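Local atomic coordinates of putative cell wall hydrolase phosphatase-associated protein (Clostridioides difficile, PDB entry 7CFL), a protein that acts as an autolysin that lyses cell walls through its catalytic domain, the part present here, probably a cysteine-type endopeptidase of the NlpC/P60 (C40) family. Residues D80-T86 with R130-R136. Numbering follows the deposited sequence.
Sequences DLVFFDT and RYVNARR
Strands 81-84 and 131-136 run antiparallel, at 155° and 4.5 Å between axes. Leu-81 and Arg-135 form a hydrogen-bonded pair (Leu-81 N to Arg-135 O 2.8 Å, Arg-135 N to Leu-81 O 2.9 Å), and Val-82 faces Ala-134. Phe-84 then faces Tyr-131, so 131-136 carries one extra residue: a beta bulge at Val-132 (phi/psi -108/-62) and Asn-133 opposite Phe-83. Phe-83 O accepts a hydrogen bond from Val-132 N (2.8 Å) and Phe-83 N donates to Asn-133 O (2.9 Å). The bulge turns Val-132 toward 80-86, its CG2 3.7 Å from Asp-85 N. On one face Val-82 CG1 packs between Ala-134 CB (4.3 Å) and the ring edge of Tyr-131 at CE1 (4.2 Å), Leu-76 touching Val-82 and Ala-134; Tyr-131 (chi1 t) points its edge at the Phe-84 ring (m) in an offset edge-to-face pair, centroids 6.0 Å apart. On the other, Phe-83 (m) lays CE2 3.8 Å from Arg-135 CG. Both ends are polar: Arg-136 NE-Asp-80 OD1 and NH2-OD2 (2.9 Å each) form a bidentate salt bridge, OD2 also accepting from Arg-77 N, while Asp-85 N bonds Arg-130 O and Arg-130 NE bonds Asp-85 O (2.9 Å each). Strands 96-102 and 69-71 flank this bulged pair inside the antiparallel sheet of the papain-like NlpC/P60 fold.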
loop_
_atom_site.group_PDB
_atom_site.type_symbol
_atom_site.label_atom_id
_atom_site.label_comp_id
_atom_site.label_asym_id
_atom_site.label_seq_id
_atom_site.Cartn_x
_atom_site.Cartn_y
_atom_site.Cartn_z
ATOM N N ASP A 80 -2.235 6.505 -5.429
ATOM C CA ASP A 80 -1.985 5.273 -6.204
ATOM C C ASP A 80 -1.541 4.158 -5.252
ATOM O O ASP A 80 -0.866 4.424 -4.302
ATOM C CB ASP A 80 -0.944 5.484 -7.313
ATOM C CG ASP A 80 -1.399 6.418 -8.400
ATOM O OD1 ASP A 80 -2.631 6.609 -8.545
ATOM O OD2 ASP A 80 -0.492 6.873 -9.150
ATOM N N LEU A 81 -1.910 2.932 -5.553
ATOM C CA LEU A 81 -1.409 1.739 -4.859
ATOM C C LEU A 81 -0.124 1.289 -5.538
ATOM O O LEU A 81 -0.096 1.240 -6.787
ATOM C CB LEU A 81 -2.486 0.642 -4.883
ATOM C CG LEU A 81 -3.795 1.018 -4.204
ATOM C CD1 LEU A 81 -4.796 -0.117 -4.273
ATOM C CD2 LEU A 81 -3.568 1.423 -2.765
ATOM N N VAL A 82 0.896 0.961 -4.741
ATOM C CA VAL A 82 2.201 0.484 -5.271
ATOM C C VAL A 82 2.412 -0.929 -4.745
ATOM O O VAL A 82 2.088 -1.172 -3.565
ATOM C CB VAL A 82 3.349 1.441 -4.898
ATOM C CG1 VAL A 82 3.323 2.689 -5.774
ATOM C CG2 VAL A 82 3.383 1.753 -3.403
ATOM N N PHE A 83 2.858 -1.846 -5.587
ATOM C CA PHE A 83 2.927 -3.307 -5.297
ATOM C C PHE A 83 4.383 -3.810 -5.373
ATOM O O PHE A 83 5.212 -3.419 -6.210
ATOM C CB PHE A 83 2.018 -4.079 -6.251
ATOM C CG PHE A 83 0.585 -3.643 -6.169
ATOM C CD1 PHE A 83 -0.192 -4.115 -5.104
ATOM C CD2 PHE A 83 0.038 -2.655 -6.978
ATOM C CE1 PHE A 83 -1.495 -3.684 -4.938
ATOM C CE2 PHE A 83 -1.275 -2.233 -6.812
ATOM C CZ PHE A 83 -2.031 -2.728 -5.765
ATOM N N PHE A 84 4.721 -4.760 -4.518
ATOM C CA PHE A 84 6.074 -5.346 -4.382
ATOM C C PHE A 84 5.997 -6.861 -4.253
ATOM O O PHE A 84 4.968 -7.391 -3.801
ATOM C CB PHE A 84 6.811 -4.750 -3.189
ATOM C CG PHE A 84 6.791 -3.248 -3.167
ATOM C CD1 PHE A 84 7.838 -2.509 -3.706
ATOM C CD2 PHE A 84 5.669 -2.581 -2.707
ATOM C CE1 PHE A 84 7.786 -1.126 -3.681
ATOM C CE2 PHE A 84 5.620 -1.203 -2.691
ATOM C CZ PHE A 84 6.670 -0.479 -3.198
ATOM N N ASP A 85 7.079 -7.531 -4.628
ATOM C CA ASP A 85 7.246 -8.995 -4.427
ATOM C C ASP A 85 8.123 -9.247 -3.184
ATOM O O ASP A 85 8.489 -8.278 -2.496
ATOM C CB ASP A 85 7.746 -9.656 -5.720
ATOM C CG ASP A 85 9.097 -9.186 -6.223
ATOM O OD1 ASP A 85 9.335 -9.309 -7.444
ATOM O OD2 ASP A 85 9.894 -8.702 -5.402
ATOM N N THR A 86 8.435 -10.521 -2.909
ATOM C CA THR A 86 9.284 -10.991 -1.770
ATOM C C THR A 86 10.705 -11.231 -2.311
ATOM O O THR A 86 10.840 -11.524 -3.523
ATOM C CB THR A 86 8.589 -12.167 -1.065
ATOM O OG1 THR A 86 7.536 -11.581 -0.300
ATOM C CG2 THR A 86 9.466 -12.996 -0.151
ATOM N N ARG A 130 12.176 -4.715 -5.583
ATOM C CA ARG A 130 10.976 -5.572 -5.381
ATOM C C ARG A 130 9.726 -4.954 -6.030
ATOM O O ARG A 130 8.691 -5.659 -6.127
ATOM C CB ARG A 130 10.754 -5.788 -3.883
ATOM C CG ARG A 130 11.882 -6.537 -3.192
ATOM C CD ARG A 130 11.839 -6.360 -1.687
ATOM N NE ARG A 130 10.617 -6.922 -1.152
ATOM C CZ ARG A 130 9.866 -6.394 -0.182
ATOM N NH1 ARG A 130 10.186 -5.237 0.387
ATOM N NH2 ARG A 130 8.772 -7.027 0.211
ATOM N N TYR A 131 9.809 -3.707 -6.501
ATOM C CA TYR A 131 8.681 -2.997 -7.159
ATOM C C TYR A 131 8.161 -3.835 -8.330
ATOM O O TYR A 131 8.977 -4.237 -9.211
ATOM C CB TYR A 131 9.101 -1.603 -7.622
ATOM C CG TYR A 131 8.012 -0.813 -8.288
ATOM C CD1 TYR A 131 7.316 0.164 -7.594
ATOM C CD2 TYR A 131 7.682 -1.015 -9.627
ATOM C CE1 TYR A 131 6.280 0.866 -8.175
ATOM C CE2 TYR A 131 6.635 -0.327 -10.216
ATOM C CZ TYR A 131 5.950 0.638 -9.502
ATOM O OH TYR A 131 4.941 1.356 -10.078
ATOM N N VAL A 132 6.838 -4.043 -8.377
ATOM C CA VAL A 132 6.172 -4.826 -9.463
ATOM C C VAL A 132 5.397 -3.882 -10.383
ATOM O O VAL A 132 5.719 -3.846 -11.599
ATOM C CB VAL A 132 5.288 -5.965 -8.932
ATOM C CG1 VAL A 132 4.509 -6.629 -10.073
ATOM C CG2 VAL A 132 6.128 -6.984 -8.174
ATOM N N ASN A 133 4.403 -3.188 -9.861
ATOM C CA ASN A 133 3.432 -2.382 -10.630
ATOM C C ASN A 133 2.706 -1.418 -9.692
ATOM O O ASN A 133 2.967 -1.402 -8.456
ATOM C CB ASN A 133 2.457 -3.250 -11.429
ATOM C CG ASN A 133 1.345 -3.915 -10.639
ATOM O OD1 ASN A 133 1.436 -4.061 -9.424
ATOM N ND2 ASN A 133 0.312 -4.333 -11.346
ATOM N N ALA A 134 1.794 -0.656 -10.274
ATOM C CA ALA A 134 1.000 0.344 -9.563
ATOM C C ALA A 134 -0.389 0.382 -10.177
ATOM O O ALA A 134 -0.531 0.045 -11.363
ATOM C CB ALA A 134 1.714 1.653 -9.617
ATOM N N ARG A 135 -1.372 0.804 -9.393
ATOM C CA ARG A 135 -2.777 0.937 -9.820
ATOM C C ARG A 135 -3.385 2.223 -9.253
ATOM O O ARG A 135 -3.114 2.570 -8.067
ATOM C CB ARG A 135 -3.600 -0.261 -9.356
ATOM C CG ARG A 135 -3.205 -1.584 -9.975
ATOM C CD ARG A 135 -3.643 -1.682 -11.412
ATOM N NE ARG A 135 -3.276 -2.978 -11.939
ATOM C CZ ARG A 135 -3.453 -3.366 -13.208
ATOM N NH1 ARG A 135 -4.081 -2.592 -14.075
ATOM N NH2 ARG A 135 -3.075 -4.570 -13.578
ATOM N N ARG A 136 -4.166 2.899 -10.097
ATOM C CA ARG A 136 -4.947 4.111 -9.774
ATOM C C ARG A 136 -6.398 3.664 -9.582
ATOM O O ARG A 136 -6.961 3.021 -10.493
ATOM C CB ARG A 136 -4.767 5.171 -10.863
ATOM C CG ARG A 136 -5.412 6.497 -10.500
ATOM C CD ARG A 136 -4.866 7.572 -11.423
ATOM N NE ARG A 136 -3.440 7.659 -11.165
ATOM C CZ ARG A 136 -2.503 7.968 -12.065
ATOM N NH1 ARG A 136 -2.816 8.212 -13.323
ATOM N NH2 ARG A 136 -1.239 8.003 -11.702
#